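PDB 1GU2: cytochrome C'' from Methylophilus methylotrophus, which carries a covalently bound heme c and probably serves in electron transfer. Local coordinates for residues A[33-38]-A[51-56]. Sequence-based numbering, arbitrary orientation.
Sequences IFFNRK and SCHTNN. With HEC (heme c), chain C.
Phe35, near the end of helix 28-36, reaches across to His53, the last residue of helix 49-53, and to Thr54 just after it. CB points toward 51-56, and CG, anti to the backbone N (chi1 -177°), continues out from the helix to lie nearer His53 CB than Phe35 CB does. Beyond CG the ring meets its neighbours with its far atoms: His53 CB lies at the ring edge, near its plane, 3.6 Å from CZ and 3.8 Å from CE1. Thr54 O lies 3.1 Å from both CE2 and CZ of Phe35, and the carbonyl carbon of Asn55 is in the ring plane at its edge. The side chains of Phe35 and His53 cross at about a right angle. From CB the imidazole runs on to the heme, where His53 NE2 binds the iron at 2.0 Å, with His95 as the other axial ligand. Cys52 ties the same helix to the porphyrin through a thioether, as in the CXXCH motif of c-type cytochromes. The Phe34 ring touches the heme, CE1 lying 3.7 Å from heme CMB. At the outer side a water joins Asn36 ND2 (2.8 Å) to Asn55 O; ND2 also bonds to Lys32 O. Thr54 OG1 donates to His53 O, on a lone pair. An alanine in place of Phe35 would probably open a gap beside His53 CB and Thr54 O, leaving the residues after the helix less firmly packed. An aromatic C-H rim thus backs an axial ligand already anchored by iron and thioether, while the Asn36-Asn55 link depends on water.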
loop_
_atom_site.group_PDB
_atom_site.type_symbol
_atom_site.label_atom_id
_atom_site.label_comp_id
_atom_site.label_asym_id
_atom_site.label_seq_id
_atom_site.Cartn_x
_atom_site.Cartn_y
_atom_site.Cartn_z
ATOM N N ILE A 33 8.606 5.141 -2.765
ATOM C CA ILE A 33 8.475 5.896 -4.010
ATOM C C ILE A 33 7.139 5.620 -4.649
ATOM O O ILE A 33 6.502 6.579 -5.117
ATOM C CB ILE A 33 9.634 5.548 -4.948
ATOM C CG1 ILE A 33 10.964 6.106 -4.472
ATOM C CG2 ILE A 33 9.312 6.001 -6.381
ATOM C CD1 ILE A 33 12.186 5.558 -5.168
ATOM N N PHE A 34 6.685 4.385 -4.667
ATOM C CA PHE A 34 5.398 4.019 -5.234
ATOM C C PHE A 34 4.282 4.779 -4.516
ATOM O O PHE A 34 3.356 5.298 -5.128
ATOM C CB PHE A 34 5.234 2.515 -5.090
ATOM C CG PHE A 34 3.846 1.964 -5.334
ATOM C CD1 PHE A 34 3.011 1.717 -4.236
ATOM C CD2 PHE A 34 3.404 1.695 -6.619
ATOM C CE1 PHE A 34 1.760 1.165 -4.409
ATOM C CE2 PHE A 34 2.138 1.137 -6.798
ATOM C CZ PHE A 34 1.351 0.916 -5.689
ATOM N N PHE A 35 4.338 4.883 -3.195
ATOM C CA PHE A 35 3.301 5.532 -2.374
ATOM C C PHE A 35 3.195 7.022 -2.639
ATOM O O PHE A 35 2.091 7.566 -2.587
ATOM C CB PHE A 35 3.621 5.238 -0.902
ATOM C CG PHE A 35 2.638 5.768 0.104
ATOM C CD1 PHE A 35 1.332 5.278 0.191
ATOM C CD2 PHE A 35 3.006 6.785 0.983
ATOM C CE1 PHE A 35 0.423 5.791 1.114
ATOM C CE2 PHE A 35 2.123 7.302 1.928
ATOM C CZ PHE A 35 0.827 6.797 1.984
ATOM N N ASN A 36 4.332 7.665 -2.907
ATOM C CA ASN A 36 4.376 9.111 -3.122
ATOM C C ASN A 36 4.369 9.539 -4.560
ATOM O O ASN A 36 4.233 10.735 -4.849
ATOM C CB ASN A 36 5.613 9.695 -2.410
ATOM C CG ASN A 36 5.439 9.620 -0.904
ATOM O OD1 ASN A 36 4.771 10.434 -0.293
ATOM N ND2 ASN A 36 6.087 8.621 -0.280
ATOM N N ARG A 37 4.532 8.631 -5.501
ATOM C CA ARG A 37 4.716 9.010 -6.902
ATOM C C ARG A 37 3.475 9.630 -7.473
ATOM O O ARG A 37 2.385 9.100 -7.318
ATOM C CB ARG A 37 5.077 7.761 -7.724
ATOM C CG ARG A 37 5.159 8.090 -9.218
ATOM C CD ARG A 37 5.410 6.892 -10.086
ATOM N NE ARG A 37 6.112 5.800 -9.543
ATOM C CZ ARG A 37 6.328 4.566 -9.161
ATOM N NH1 ARG A 37 7.514 4.191 -8.627
ATOM N NH2 ARG A 37 5.416 3.591 -9.254
ATOM N N LYS A 38 3.616 10.766 -8.193
ATOM C CA LYS A 38 2.503 11.369 -8.853
ATOM C C LYS A 38 2.272 10.674 -10.171
ATOM O O LYS A 38 3.136 10.640 -11.048
ATOM C CB LYS A 38 2.767 12.850 -9.093
ATOM C CG LYS A 38 2.679 13.640 -7.782
ATOM C CD LYS A 38 3.304 15.027 -7.900
ATOM C CE LYS A 38 4.026 15.418 -6.610
ATOM N NZ LYS A 38 5.323 16.068 -6.947
ATOM N N SER A 51 -1.991 11.381 -1.765
ATOM C CA SER A 51 -3.007 12.417 -1.874
ATOM C C SER A 51 -4.114 12.210 -0.858
ATOM O O SER A 51 -4.622 13.179 -0.321
ATOM C CB SER A 51 -3.634 12.442 -3.256
ATOM O OG SER A 51 -2.688 12.754 -4.271
ATOM N N CYS A 52 -4.481 10.938 -0.641
ATOM C CA CYS A 52 -5.517 10.591 0.320
ATOM C C CYS A 52 -4.933 10.082 1.621
ATOM O O CYS A 52 -5.487 10.319 2.692
ATOM C CB CYS A 52 -6.455 9.528 -0.273
ATOM S SG CYS A 52 -7.377 10.195 -1.667
ATOM N N HIS A 53 -3.822 9.361 1.585
ATOM C CA HIS A 53 -3.306 8.692 2.802
ATOM C C HIS A 53 -2.267 9.527 3.509
ATOM O O HIS A 53 -1.746 9.111 4.555
ATOM C CB HIS A 53 -2.759 7.300 2.411
ATOM C CG HIS A 53 -3.846 6.376 1.958
ATOM N ND1 HIS A 53 -4.816 5.887 2.801
ATOM C CD2 HIS A 53 -4.132 5.801 0.786
ATOM C CE1 HIS A 53 -5.644 5.060 2.140
ATOM N NE2 HIS A 53 -5.251 4.996 0.894
ATOM N N THR A 54 -1.947 10.728 2.979
ATOM C CA THR A 54 -0.875 11.629 3.416
ATOM C C THR A 54 0.457 11.005 3.061
ATOM O O THR A 54 0.556 9.854 2.615
ATOM C CB THR A 54 -0.960 12.077 4.893
ATOM O OG1 THR A 54 -0.389 11.091 5.759
ATOM C CG2 THR A 54 -2.334 12.266 5.422
ATOM N N ASN A 55 1.536 11.784 3.286
ATOM C CA ASN A 55 2.860 11.225 2.995
ATOM C C ASN A 55 3.472 10.369 4.069
ATOM O O ASN A 55 4.630 9.946 4.074
ATOM C CB ASN A 55 3.919 12.316 2.623
ATOM C CG ASN A 55 4.185 13.247 3.758
ATOM O OD1 ASN A 55 3.883 12.985 4.918
ATOM N ND2 ASN A 55 4.761 14.411 3.418
ATOM N N ASN A 56 2.818 10.004 5.081
ATOM C CA ASN A 56 3.025 9.132 6.218
ATOM C C ASN A 56 1.802 8.225 6.444
ATOM O O ASN A 56 0.777 8.663 6.977
ATOM C CB ASN A 56 3.360 9.969 7.468
ATOM C CG ASN A 56 3.905 9.166 8.619
ATOM O OD1 ASN A 56 4.438 9.654 9.638
ATOM N ND2 ASN A 56 3.819 7.876 8.507
HETATM FE FE HEC C . -6.154 3.806 -0.467
HETATM C CHA HEC C . -7.907 1.924 1.793
HETATM C CHB HEC C . -3.530 1.640 -0.207
HETATM C CHC HEC C . -4.619 5.410 -3.089
HETATM C CHD HEC C . -8.646 6.163 -0.439
HETATM N NA HEC C . -5.758 2.167 0.617
HETATM C C1A HEC C . -6.619 1.505 1.510
HETATM C C2A HEC C . -5.964 0.344 2.046
HETATM C C3A HEC C . -4.726 0.294 1.526
HETATM C C4A HEC C . -4.607 1.400 0.607
HETATM C CMA HEC C . -3.618 -0.757 1.786
HETATM C CAA HEC C . -6.601 -0.638 3.044
HETATM C CBA HEC C . -7.281 -1.829 2.343
HETATM C CGA HEC C . -7.916 -2.766 3.311
HETATM O O1A HEC C . -8.939 -3.389 2.951
HETATM O O2A HEC C . -7.442 -2.924 4.448
HETATM N NB HEC C . -4.425 3.554 -1.457
HETATM C C1B HEC C . -3.480 2.593 -1.230
HETATM C C2B HEC C . -2.436 2.689 -2.242
HETATM C C3B HEC C . -2.758 3.727 -3.064
HETATM C C4B HEC C . -3.990 4.282 -2.551
HETATM C CMB HEC C . -1.207 1.770 -2.352
HETATM C CAB HEC C . -1.999 4.285 -4.291
HETATM C CBB HEC C . -1.820 3.220 -5.370
HETATM N NC HEC C . -6.548 5.456 -1.532
HETATM C C1C HEC C . -5.766 5.982 -2.562
HETATM C C2C HEC C . -6.318 7.252 -2.983
HETATM C C3C HEC C . -7.435 7.482 -2.230
HETATM C C4C HEC C . -7.588 6.368 -1.337
HETATM C CMC HEC C . -5.639 8.127 -4.056
HETATM C CAC HEC C . -8.352 8.705 -2.182
HETATM C CBC HEC C . -8.991 9.030 -3.528
HETATM N ND HEC C . -7.896 3.998 0.481
HETATM C C1D HEC C . -8.821 5.040 0.334
HETATM C C2D HEC C . -10.038 4.717 1.031
HETATM C C3D HEC C . -9.905 3.443 1.507
HETATM C C4D HEC C . -8.533 3.048 1.279
HETATM C CMD HEC C . -11.267 5.635 1.154
HETATM C CAD HEC C . -11.039 2.580 2.118
HETATM C CBD HEC C . -11.399 2.997 3.566
HETATM C CGD HEC C . -10.593 2.283 4.631
HETATM O O1D HEC C . -10.473 2.778 5.789
HETATM O O2D HEC C . -10.068 1.173 4.354
HETATM O O HOH W 1 6.109 8.408 2.560
#